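Local coordinates for protein acetylxylan esterase / glucomannan deacetylase (Cellvibrio japonicus, PDB 2W9X) that removes acetyl groups from plant cell-wall polysaccharides, acting on acetylated xylan and, with a large preference, on acetylated glucomannan, at residues 236-242 against 284-290; 141-147 against 189-195; 45-51 against 120-126. All coordinates share one frame; numbering follows the deposited sequence.

In the fold
Interaction 3 comes first along the chain, in the N-terminal beta domain, where it joins two antiparallel strands of a five-stranded sheet. Interactions 2 and 1 follow in series in the SGNH-hydrolase domain and share its parallel sheet, ordered 191-196, 144-149, 239-243, 288-294, 320-325. Strands 144-149 and 239-243 are neighbours, so the two contacts continue into one another, with centres about 10 Å apart and Val241 N bonding to Glu146 O. Interaction 3 stands off, its centre about 20 Å from that of interaction 2 and about 27 Å from that of interaction 1. The parallel sheet leads toward the inferred nucleophile Ser151; the N-terminal pair lies away from the annotated sites.

Interaction 1: residues 236-242 against 284-290; sequences KPQVIVI and NARAQFI
Two neighbouring parallel strands of the SGNH-hydrolase sheet meet here, Val239, Ile240 and Val241 pairing with Gln288, Phe289 and Ile290, and helix 262-283 lies in the connection between them. Four backbone bonds join the segments, from Gln288 N to Gln238 O at the entry to Ile242 N to Ile290 O at the far end. On the face carrying Ile240 and Phe289 the two side chains run side by side. Ile240 CG1 stands anti to the carbonyl carbon (chi1 -56°) and the chain continues extended, which sends CD1 to 3.6 Å from Phe289 CE1, oblique to the ring, and equally to 3.6 Å from Ala287 CB. Branched and aromatic residues suit this buried face, which Val277 and Leu280 of helix 262-283 cover over Phe289.

Before the strands begin, polar side chains take over. Arg286 grips Lys236 O side-on with two nitrogens, NE at 2.7 Å and NH2 at 2.8 Å; the oxygen lies in the guanidinium plane, and the two donors reach it from opposite faces of its carbonyl plane. Gln238 lays its amide over one guanidinium face, the planes 10° apart, with NE2 3.7 Å from Arg286 NH2. That amide is itself held by Gln144 N and Lys142 O. Asn284, with CG anti to its own nitrogen (chi1 -178°), brings ND2 to 2.9 Å from Pro237 O, a side-chain amide supplying the donor where the backbone pairing has not yet started. Arginine and asparagine thus satisfy two carbonyls ahead of the regular pairing, and the paired hydrogen bonds to Lys236 O together with the stacked Gln238 should restrict rotation of the guanidinium group.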
loop_
_atom_site.group_PDB
_atom_site.type_symbol
_atom_site.label_atom_id
_atom_site.label_comp_id
_atom_site.label_asym_id
_atom_site.label_seq_id
_atom_site.Cartn_x
_atom_site.Cartn_y
_atom_site.Cartn_z
ATOM N N LYS B 236 -5.163 -6.928 -20.032
ATOM C CA LYS B 236 -4.409 -7.389 -18.873
ATOM C C LYS B 236 -3.896 -6.165 -18.137
ATOM O O LYS B 236 -2.712 -5.837 -18.251
ATOM C CB LYS B 236 -3.231 -8.285 -19.286
ATOM C CG LYS B 236 -3.604 -9.574 -19.989
ATOM C CD LYS B 236 -4.060 -10.669 -19.029
ATOM C CE LYS B 236 -5.060 -11.575 -19.728
ATOM N NZ LYS B 236 -5.210 -12.877 -19.042
ATOM N N PRO B 237 -4.783 -5.478 -17.390
ATOM C CA PRO B 237 -4.412 -4.233 -16.722
ATOM C C PRO B 237 -3.258 -4.406 -15.744
ATOM O O PRO B 237 -3.256 -5.342 -14.935
ATOM C CB PRO B 237 -5.709 -3.821 -15.994
ATOM C CG PRO B 237 -6.477 -5.060 -15.859
ATOM C CD PRO B 237 -6.185 -5.833 -17.113
ATOM N N GLN B 238 -2.278 -3.504 -15.826
ATOM C CA GLN B 238 -1.186 -3.478 -14.868
ATOM C C GLN B 238 -1.679 -2.996 -13.512
ATOM O O GLN B 238 -1.099 -3.344 -12.482
ATOM C CB GLN B 238 -0.039 -2.578 -15.339
ATOM C CG GLN B 238 0.673 -3.056 -16.596
ATOM C CD GLN B 238 0.219 -2.322 -17.838
ATOM O OE1 GLN B 238 -0.892 -1.786 -17.898
ATOM N NE2 GLN B 238 1.086 -2.273 -18.837
ATOM N N VAL B 239 -2.733 -2.176 -13.526
ATOM C CA VAL B 239 -3.323 -1.610 -12.303
ATOM C C VAL B 239 -4.818 -1.882 -12.238
ATOM O O VAL B 239 -5.552 -1.683 -13.223
ATOM C CB VAL B 239 -3.061 -0.081 -12.148
ATOM C CG1 VAL B 239 -3.612 0.436 -10.805
ATOM C CG2 VAL B 239 -1.586 0.218 -12.259
ATOM N N ILE B 240 -5.254 -2.372 -11.074
ATOM C CA ILE B 240 -6.673 -2.593 -10.801
ATOM C C ILE B 240 -7.090 -1.877 -9.505
ATOM O O ILE B 240 -6.548 -2.161 -8.428
ATOM C CB ILE B 240 -7.028 -4.101 -10.726
ATOM C CG1 ILE B 240 -6.604 -4.819 -12.017
ATOM C CG2 ILE B 240 -8.518 -4.265 -10.443
ATOM C CD1 ILE B 240 -6.820 -6.370 -12.029
ATOM N N VAL B 241 -8.040 -0.954 -9.627
ATOM C CA VAL B 241 -8.498 -0.147 -8.503
ATOM C C VAL B 241 -9.906 -0.602 -8.149
ATOM O O VAL B 241 -10.834 -0.498 -8.964
ATOM C CB VAL B 241 -8.474 1.372 -8.832
ATOM C CG1 VAL B 241 -8.943 2.220 -7.619
ATOM C CG2 VAL B 241 -7.077 1.789 -9.275
ATOM N N ILE B 242 -10.054 -1.115 -6.939
ATOM C CA ILE B 242 -11.337 -1.637 -6.485
ATOM C C ILE B 242 -11.842 -0.747 -5.354
ATOM O O ILE B 242 -11.161 -0.553 -4.358
ATOM C CB ILE B 242 -11.250 -3.118 -6.013
ATOM C CG1 ILE B 242 -10.506 -3.967 -7.056
ATOM C CG2 ILE B 242 -12.687 -3.658 -5.718
ATOM C CD1 ILE B 242 -10.168 -5.424 -6.613
ATOM N N ASN B 284 -4.287 -12.778 -14.124
ATOM C CA ASN B 284 -3.484 -11.651 -14.543
ATOM C C ASN B 284 -2.376 -11.445 -13.511
ATOM O O ASN B 284 -2.506 -10.632 -12.599
ATOM C CB ASN B 284 -4.390 -10.412 -14.675
ATOM C CG ASN B 284 -3.657 -9.169 -15.154
ATOM O OD1 ASN B 284 -2.476 -9.205 -15.485
ATOM N ND2 ASN B 284 -4.376 -8.044 -15.186
ATOM N N ALA B 285 -1.293 -12.201 -13.666
ATOM C CA ALA B 285 -0.172 -12.195 -12.712
ATOM C C ALA B 285 0.504 -10.833 -12.524
ATOM O O ALA B 285 1.024 -10.547 -11.447
ATOM C CB ALA B 285 0.859 -13.255 -13.102
ATOM N N ARG B 286 0.475 -10.002 -13.563
ATOM C CA ARG B 286 1.096 -8.667 -13.540
ATOM C C ARG B 286 0.347 -7.574 -12.733
ATOM O O ARG B 286 0.974 -6.624 -12.239
ATOM C CB ARG B 286 1.426 -8.198 -14.984
ATOM C CG ARG B 286 0.298 -7.530 -15.829
ATOM C CD ARG B 286 0.744 -7.462 -17.315
ATOM N NE ARG B 286 -0.119 -6.642 -18.178
ATOM C CZ ARG B 286 0.266 -6.077 -19.329
ATOM N NH1 ARG B 286 1.515 -6.210 -19.767
ATOM N NH2 ARG B 286 -0.596 -5.357 -20.043
ATOM N N ALA B 287 -0.971 -7.729 -12.588
ATOM C CA ALA B 287 -1.834 -6.722 -11.960
ATOM C C ALA B 287 -1.411 -6.358 -10.545
ATOM O O ALA B 287 -1.143 -7.222 -9.714
ATOM C CB ALA B 287 -3.275 -7.191 -11.961
ATOM N N GLN B 288 -1.341 -5.055 -10.294
ATOM C CA GLN B 288 -1.125 -4.533 -8.957
ATOM C C GLN B 288 -2.411 -3.837 -8.501
ATOM O O GLN B 288 -3.047 -3.110 -9.276
ATOM C CB GLN B 288 0.112 -3.622 -8.934
ATOM C CG GLN B 288 1.356 -4.349 -9.454
ATOM C CD GLN B 288 2.657 -3.607 -9.207
ATOM O OE1 GLN B 288 2.965 -3.216 -8.074
ATOM N NE2 GLN B 288 3.442 -3.428 -10.268
ATOM N N PHE B 289 -2.803 -4.099 -7.254
ATOM C CA PHE B 289 -4.146 -3.794 -6.771
ATOM C C PHE B 289 -4.143 -2.616 -5.797
ATOM O O PHE B 289 -3.254 -2.490 -4.953
ATOM C CB PHE B 289 -4.768 -5.026 -6.087
ATOM C CG PHE B 289 -4.976 -6.207 -7.014
ATOM C CD1 PHE B 289 -6.138 -6.331 -7.753
ATOM C CD2 PHE B 289 -3.993 -7.198 -7.141
ATOM C CE1 PHE B 289 -6.322 -7.431 -8.610
ATOM C CE2 PHE B 289 -4.176 -8.295 -7.975
ATOM C CZ PHE B 289 -5.337 -8.406 -8.717
ATOM N N ILE B 290 -5.145 -1.754 -5.933
ATOM C CA ILE B 290 -5.350 -0.650 -4.994
ATOM C C ILE B 290 -6.773 -0.726 -4.467
ATOM O O ILE B 290 -7.726 -0.611 -5.224
ATOM C CB ILE B 290 -5.075 0.723 -5.633
ATOM C CG1 ILE B 290 -3.610 0.816 -6.099
ATOM C CG2 ILE B 290 -5.389 1.865 -4.634
ATOM C CD1 ILE B 290 -3.278 2.082 -6.868
#

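Interaction 2: residues 141-147 against 189-195; sequences RKRQIEF and DADYQIN
Arg141 stretches its side chain across two aspartates of 189-195 and meets both at the edge of its guanidinium group, each carboxylate standing steeply to it, the planes 81° apart for Asp189 and 76° for Asp191. Arg141 NE lies 2.8 Å from Asp189 OD1, which it approaches from above the carboxylate plane, while Arg141 NH1 reaches Asp191 OD1 at 2.9 Å on the syn side but well out of the carboxylate plane. The extended run from CG to NE carries the group out between the two carboxylates, and both bonds are salt bridges. Glu58 adds another carboxylate to NH1, and Tyr56 and His31 also bond Asp191 OD1. Asp191 OD2 accepts from two waters, one of which also donates to Arg141 O and accepts from Gln144 NE2, while Gln144 OE1 accepts from Lys236 N.

Beyond this polar entrance the segments become neighbouring parallel strands of the SGNH-hydrolase sheet, with 191-196 at one margin within the chain. Gln144 to Phe147 pair with Asp191 to Ile194; the bond from Gln193 N to Ile145 O is weak, whereas that from Phe147 N to Gln193 O is short and nearly straight. Phe147 and Ile194 point the same way, and a turn at chi2 (-63°) swings Ile194 CD1 obliquely to the ring, 3.7 Å from Phe147 CD2. These apolar groups fit a face packed by Leu349 of helix 339-354. On the other face, that of the buried Glu146, Asn195 crosses it at about a right angle: Asn195 ND2 sits 2.9 Å from Glu146 OE2, well above the carboxylate plane. Tyr219 also bonds that oxygen, and Trp235 NE1 donates to Glu146 OE1.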
loop_
_atom_site.group_PDB
_atom_site.type_symbol
_atom_site.label_atom_id
_atom_site.label_comp_id
_atom_site.label_asym_id
_atom_site.label_seq_id
_atom_site.Cartn_x
_atom_site.Cartn_y
_atom_site.Cartn_z
ATOM N N ARG B 141 -2.031 2.032 -26.971
ATOM C CA ARG B 141 -1.729 2.302 -25.561
ATOM C C ARG B 141 -1.208 1.045 -24.861
ATOM O O ARG B 141 -1.880 0.011 -24.844
ATOM C CB ARG B 141 -2.962 2.874 -24.844
ATOM C CG ARG B 141 -3.632 3.990 -25.611
ATOM C CD ARG B 141 -4.706 4.693 -24.817
ATOM N NE ARG B 141 -5.105 5.923 -25.506
ATOM C CZ ARG B 141 -6.241 6.080 -26.182
ATOM N NH1 ARG B 141 -7.129 5.086 -26.244
ATOM N NH2 ARG B 141 -6.490 7.235 -26.810
ATOM N N LYS B 142 0.004 1.130 -24.315
ATOM C CA LYS B 142 0.610 0.004 -23.605
ATOM C C LYS B 142 0.033 -0.072 -22.201
ATOM O O LYS B 142 -0.174 -1.158 -21.656
ATOM C CB LYS B 142 2.135 0.138 -23.551
ATOM N N ARG B 143 -0.243 1.093 -21.631
ATOM C CA ARG B 143 -0.795 1.187 -20.289
ATOM C C ARG B 143 -2.269 0.825 -20.287
ATOM O O ARG B 143 -3.027 1.224 -21.182
ATOM C CB ARG B 143 -0.590 2.585 -19.729
ATOM C CG ARG B 143 0.860 2.957 -19.629
ATOM C CD ARG B 143 1.021 4.424 -19.376
ATOM N NE ARG B 143 2.435 4.766 -19.320
ATOM C CZ ARG B 143 2.910 5.962 -19.002
ATOM N NH1 ARG B 143 2.089 6.958 -18.709
ATOM N NH2 ARG B 143 4.219 6.158 -18.980
ATOM N N GLN B 144 -2.647 0.031 -19.290
ATOM C CA GLN B 144 -4.023 -0.402 -19.093
ATOM C C GLN B 144 -4.358 -0.364 -17.605
ATOM O O GLN B 144 -3.572 -0.827 -16.761
ATOM C CB GLN B 144 -4.228 -1.816 -19.632
ATOM C CG GLN B 144 -4.075 -1.978 -21.136
ATOM C CD GLN B 144 -4.333 -3.406 -21.574
ATOM O OE1 GLN B 144 -4.269 -4.340 -20.763
ATOM N NE2 GLN B 144 -4.634 -3.585 -22.852
ATOM N N ILE B 145 -5.521 0.209 -17.289
ATOM C CA ILE B 145 -5.994 0.351 -15.916
ATOM C C ILE B 145 -7.486 0.003 -15.836
ATOM O O ILE B 145 -8.276 0.373 -16.713
ATOM C CB ILE B 145 -5.733 1.786 -15.336
ATOM C CG1 ILE B 145 -6.116 1.850 -13.841
ATOM C CG2 ILE B 145 -6.438 2.863 -16.186
ATOM C CD1 ILE B 145 -5.457 3.023 -13.056
ATOM N N GLU B 146 -7.860 -0.723 -14.785
ATOM C CA GLU B 146 -9.243 -1.119 -14.586
ATOM C C GLU B 146 -9.773 -0.589 -13.271
ATOM O O GLU B 146 -9.094 -0.695 -12.236
ATOM C CB GLU B 146 -9.381 -2.649 -14.645
ATOM C CG GLU B 146 -10.758 -3.152 -14.231
ATOM C CD GLU B 146 -11.009 -4.597 -14.608
ATOM O OE1 GLU B 146 -10.165 -5.171 -15.325
ATOM O OE2 GLU B 146 -12.059 -5.148 -14.206
ATOM N N PHE B 147 -10.980 -0.023 -13.309
ATOM C CA PHE B 147 -11.684 0.423 -12.097
ATOM C C PHE B 147 -12.897 -0.436 -11.849
ATOM O O PHE B 147 -13.766 -0.567 -12.708
ATOM C CB PHE B 147 -12.088 1.901 -12.191
ATOM C CG PHE B 147 -10.912 2.836 -12.148
ATOM C CD1 PHE B 147 -10.545 3.446 -10.963
ATOM C CD2 PHE B 147 -10.139 3.057 -13.293
ATOM C CE1 PHE B 147 -9.438 4.328 -10.907
ATOM C CE2 PHE B 147 -9.028 3.921 -13.249
ATOM C CZ PHE B 147 -8.677 4.554 -12.045
ATOM N N ASP B 189 -2.378 8.297 -20.295
ATOM C CA ASP B 189 -2.732 7.783 -21.622
ATOM C C ASP B 189 -2.882 6.258 -21.641
ATOM O O ASP B 189 -2.310 5.569 -22.491
ATOM C CB ASP B 189 -1.741 8.263 -22.700
ATOM C CG ASP B 189 -2.213 7.955 -24.109
ATOM O OD1 ASP B 189 -3.447 7.925 -24.342
ATOM O OD2 ASP B 189 -1.342 7.734 -24.984
ATOM N N ALA B 190 -3.661 5.748 -20.692
ATOM C CA ALA B 190 -3.939 4.313 -20.608
ATOM C C ALA B 190 -5.340 4.018 -21.081
ATOM O O ALA B 190 -6.243 4.832 -20.932
ATOM C CB ALA B 190 -3.768 3.819 -19.175
ATOM N N ASP B 191 -5.524 2.843 -21.665
ATOM C CA ASP B 191 -6.873 2.375 -21.919
ATOM C C ASP B 191 -7.528 1.985 -20.601
ATOM O O ASP B 191 -6.838 1.659 -19.628
ATOM C CB ASP B 191 -6.870 1.223 -22.930
ATOM C CG ASP B 191 -6.723 1.715 -24.348
ATOM O OD1 ASP B 191 -7.523 2.581 -24.781
ATOM O OD2 ASP B 191 -5.790 1.249 -25.023
ATOM N N TYR B 192 -8.853 2.065 -20.532
ATOM C CA TYR B 192 -9.519 1.785 -19.264
ATOM C C TYR B 192 -10.811 1.041 -19.422
ATOM O O TYR B 192 -11.496 1.179 -20.438
ATOM C CB TYR B 192 -9.761 3.072 -18.438
ATOM C CG TYR B 192 -10.533 4.184 -19.144
ATOM C CD1 TYR B 192 -11.923 4.287 -19.033
ATOM C CD2 TYR B 192 -9.860 5.160 -19.892
ATOM C CE1 TYR B 192 -12.625 5.315 -19.672
ATOM C CE2 TYR B 192 -10.548 6.202 -20.512
ATOM C CZ TYR B 192 -11.919 6.276 -20.399
ATOM O OH TYR B 192 -12.573 7.304 -21.033
ATOM N N GLN B 193 -11.118 0.248 -18.398
ATOM C CA GLN B 193 -12.423 -0.369 -18.212
ATOM C C GLN B 193 -12.955 0.083 -16.855
ATOM O O GLN B 193 -12.220 0.077 -15.870
ATOM C CB GLN B 193 -12.310 -1.900 -18.255
ATOM C CG GLN B 193 -12.017 -2.464 -19.650
ATOM C CD GLN B 193 -12.348 -3.951 -19.764
ATOM O OE1 GLN B 193 -12.205 -4.552 -20.833
ATOM N NE2 GLN B 193 -12.787 -4.552 -18.656
ATOM N N ILE B 194 -14.223 0.492 -16.822
ATOM C CA ILE B 194 -14.899 0.909 -15.585
ATOM C C ILE B 194 -16.012 -0.097 -15.308
ATOM O O ILE B 194 -17.154 0.076 -15.716
ATOM C CB ILE B 194 -15.472 2.358 -15.653
ATOM C CG1 ILE B 194 -14.438 3.351 -16.225
ATOM C CG2 ILE B 194 -16.013 2.802 -14.282
ATOM C CD1 ILE B 194 -13.150 3.534 -15.375
ATOM N N ASN B 195 -15.661 -1.161 -14.606
ATOM C CA ASN B 195 -16.627 -2.194 -14.279
ATOM C C ASN B 195 -17.227 -1.926 -12.907
ATOM O O ASN B 195 -16.815 -2.493 -11.892
ATOM C CB ASN B 195 -15.964 -3.560 -14.396
ATOM C CG ASN B 195 -15.493 -3.830 -15.805
ATOM O OD1 ASN B 195 -16.199 -3.515 -16.775
ATOM N ND2 ASN B 195 -14.291 -4.380 -15.939
HETATM O O HOH W 1 -4.297 -0.908 -24.561
HETATM O O HOH W 2 -4.532 1.334 -27.374
HETATM O O HOH W 3 -0.133 4.220 -22.902
#

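Interaction 3: residues 45-51 against 120-126; sequences PVSYTYS and TSGRFLG
Tyr50 lays its ring flat on the backbone of Gly122, in a pair of neighbouring antiparallel strands of the N-terminal beta domain of this CE2 esterase. The carbonyl oxygen of Gly122 stands over the centre of the ring, 3.4 Å above its plane. Tyr50 CG sits between its backbone nitrogen and carbonyl carbon (chi1 41°), which folds the ring back over the partner strand; glycine suits the spot, since with no side chain nothing stands between the ring and the backbone. Further along, Tyr50 CE1 comes 3.8 Å from Phe124 CB, and the hydroxyl runs on to Asp72.

Beneath the rings the backbones are firmly stitched. Tyr48 with Phe124 and Tyr50 with Gly122 are hydrogen-bonded pairs, each with two bonds, and Thr49 with Arg123 is the non-hydrogen-bonded pair between them. Tyr48 turns the edge of its ring to Phe124 O, with CD2 3.1 Å from that oxygen. Its CD2 also comes 4.1 Å from Phe124 CD2, and both rings meet Phe57. Phe124 and Tyr50 are the buried aromatics of this face, and Phe124 reaches Leu111 of the other sheet.

The opposite face, bearing Thr49 and Arg123, is shaped by a short threonine beside a long arginine. Thr49 sets OG1 against the aliphatic part of the arginine, 3.4 Å from Arg123 CD, and the bend at chi3 (-73°) turns the guanidinium along its strand toward Ser47; its NH2 is claimed by Asp71. At the end of the pairing Leu125 offers a branched bump suited to the flat side of a proline: its CD1 lies against the ring of Pro45, 3.9 Å from Pro45 CG.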
loop_
_atom_site.group_PDB
_atom_site.type_symbol
_atom_site.label_atom_id
_atom_site.label_comp_id
_atom_site.label_asym_id
_atom_site.label_seq_id
_atom_site.Cartn_x
_atom_site.Cartn_y
_atom_site.Cartn_z
ATOM N N PRO B 45 -23.992 -4.305 -40.556
ATOM C CA PRO B 45 -22.804 -3.754 -39.907
ATOM C C PRO B 45 -22.367 -4.568 -38.692
ATOM O O PRO B 45 -23.208 -5.205 -38.026
ATOM C CB PRO B 45 -23.259 -2.358 -39.465
ATOM C CG PRO B 45 -24.752 -2.376 -39.550
ATOM C CD PRO B 45 -25.050 -3.285 -40.685
ATOM N N VAL B 46 -21.054 -4.553 -38.420
ATOM C CA VAL B 46 -20.525 -5.075 -37.159
ATOM C C VAL B 46 -21.222 -4.297 -36.045
ATOM O O VAL B 46 -21.404 -3.076 -36.153
ATOM C CB VAL B 46 -18.981 -4.923 -37.061
ATOM C CG1 VAL B 46 -18.459 -5.377 -35.693
ATOM C CG2 VAL B 46 -18.307 -5.706 -38.150
ATOM N N SER B 47 -21.659 -5.013 -35.013
ATOM C CA SER B 47 -22.374 -4.382 -33.921
ATOM C C SER B 47 -21.632 -4.537 -32.603
ATOM O O SER B 47 -21.174 -5.630 -32.239
ATOM C CB SER B 47 -23.809 -4.898 -33.821
ATOM O OG SER B 47 -23.845 -6.204 -33.300
ATOM N N TYR B 48 -21.505 -3.415 -31.909
ATOM C CA TYR B 48 -20.857 -3.362 -30.620
ATOM C C TYR B 48 -21.950 -3.094 -29.590
ATOM O O TYR B 48 -22.564 -2.026 -29.594
ATOM C CB TYR B 48 -19.794 -2.254 -30.617
ATOM C CG TYR B 48 -18.873 -2.298 -31.820
ATOM C CD1 TYR B 48 -17.744 -3.126 -31.838
ATOM C CD2 TYR B 48 -19.142 -1.534 -32.955
ATOM C CE1 TYR B 48 -16.898 -3.178 -32.962
ATOM C CE2 TYR B 48 -18.308 -1.585 -34.078
ATOM C CZ TYR B 48 -17.185 -2.398 -34.069
ATOM O OH TYR B 48 -16.367 -2.447 -35.187
ATOM N N THR B 49 -22.231 -4.099 -28.764
ATOM C CA THR B 49 -23.221 -3.997 -27.674
ATOM C C THR B 49 -22.503 -3.844 -26.321
ATOM O O THR B 49 -21.534 -4.548 -26.049
ATOM C CB THR B 49 -24.199 -5.219 -27.684
ATOM O OG1 THR B 49 -24.788 -5.339 -28.980
ATOM C CG2 THR B 49 -25.324 -5.071 -26.664
ATOM N N TYR B 50 -22.971 -2.908 -25.491
ATOM C CA TYR B 50 -22.315 -2.575 -24.209
ATOM C C TYR B 50 -23.329 -2.238 -23.109
ATOM O O TYR B 50 -24.461 -1.866 -23.399
ATOM C CB TYR B 50 -21.351 -1.393 -24.404
ATOM C CG TYR B 50 -21.946 -0.350 -25.300
ATOM C CD1 TYR B 50 -21.763 -0.412 -26.696
ATOM C CD2 TYR B 50 -22.762 0.658 -24.773
ATOM C CE1 TYR B 50 -22.352 0.537 -27.534
ATOM C CE2 TYR B 50 -23.352 1.601 -25.592
ATOM C CZ TYR B 50 -23.148 1.534 -26.970
ATOM O OH TYR B 50 -23.735 2.471 -27.774
ATOM N N SER B 51 -22.919 -2.356 -21.843
ATOM C CA SER B 51 -23.771 -1.933 -20.712
ATOM C C SER B 51 -23.000 -1.389 -19.506
ATOM O O SER B 51 -23.527 -0.558 -18.748
ATOM C CB SER B 51 -24.711 -3.055 -20.269
ATOM O OG SER B 51 -23.965 -4.201 -19.929
ATOM N N THR B 120 -30.347 -2.379 -18.918
ATOM C CA THR B 120 -30.452 -2.398 -20.390
ATOM C C THR B 120 -29.075 -2.345 -21.069
ATOM O O THR B 120 -28.041 -2.202 -20.404
ATOM C CB THR B 120 -31.285 -1.213 -20.927
ATOM O OG1 THR B 120 -30.596 0.004 -20.643
ATOM C CG2 THR B 120 -32.692 -1.166 -20.315
ATOM N N SER B 121 -29.069 -2.444 -22.394
ATOM C CA SER B 121 -27.839 -2.269 -23.158
ATOM C C SER B 121 -28.045 -1.335 -24.341
ATOM O O SER B 121 -29.170 -0.956 -24.649
ATOM C CB SER B 121 -27.279 -3.623 -23.606
ATOM O OG SER B 121 -28.184 -4.295 -24.461
ATOM N N GLY B 122 -26.949 -0.944 -24.984
ATOM C CA GLY B 122 -27.002 -0.088 -26.176
ATOM C C GLY B 122 -26.091 -0.634 -27.257
ATOM O O GLY B 122 -25.178 -1.405 -26.967
ATOM N N ARG B 123 -26.335 -0.246 -28.507
ATOM C CA ARG B 123 -25.474 -0.678 -29.598
ATOM C C ARG B 123 -24.883 0.487 -30.394
ATOM O O ARG B 123 -25.569 1.469 -30.704
ATOM C CB ARG B 123 -26.215 -1.643 -30.536
ATOM C CG ARG B 123 -27.097 -2.676 -29.822
ATOM C CD ARG B 123 -27.360 -3.910 -30.673
ATOM N NE ARG B 123 -28.290 -3.661 -31.771
ATOM C CZ ARG B 123 -27.920 -3.320 -33.005
ATOM N NH1 ARG B 123 -26.634 -3.165 -33.280
ATOM N NH2 ARG B 123 -28.826 -3.124 -33.965
ATOM N N PHE B 124 -23.594 0.364 -30.706
ATOM C CA PHE B 124 -22.921 1.236 -31.661
ATOM C C PHE B 124 -22.595 0.405 -32.896
ATOM O O PHE B 124 -22.080 -0.714 -32.777
ATOM C CB PHE B 124 -21.650 1.824 -31.046
ATOM C CG PHE B 124 -20.868 2.725 -31.967
ATOM C CD1 PHE B 124 -21.454 3.858 -32.530
ATOM C CD2 PHE B 124 -19.523 2.468 -32.228
ATOM C CE1 PHE B 124 -20.718 4.699 -33.367
ATOM C CE2 PHE B 124 -18.777 3.313 -33.055
ATOM C CZ PHE B 124 -19.374 4.429 -33.617
ATOM N N LEU B 125 -22.898 0.958 -34.069
ATOM C CA LEU B 125 -22.729 0.250 -35.336
ATOM C C LEU B 125 -21.560 0.748 -36.202
ATOM O O LEU B 125 -21.449 0.355 -37.366
ATOM C CB LEU B 125 -24.039 0.274 -36.142
ATOM C CG LEU B 125 -25.274 -0.424 -35.567
ATOM C CD1 LEU B 125 -26.410 -0.437 -36.582
ATOM C CD2 LEU B 125 -24.923 -1.831 -35.196
ATOM N N GLY B 126 -20.707 1.614 -35.656
ATOM C CA GLY B 126 -19.464 1.986 -36.342
ATOM C C GLY B 126 -19.321 3.391 -36.902
ATOM O O GLY B 126 -20.278 4.182 -36.917
#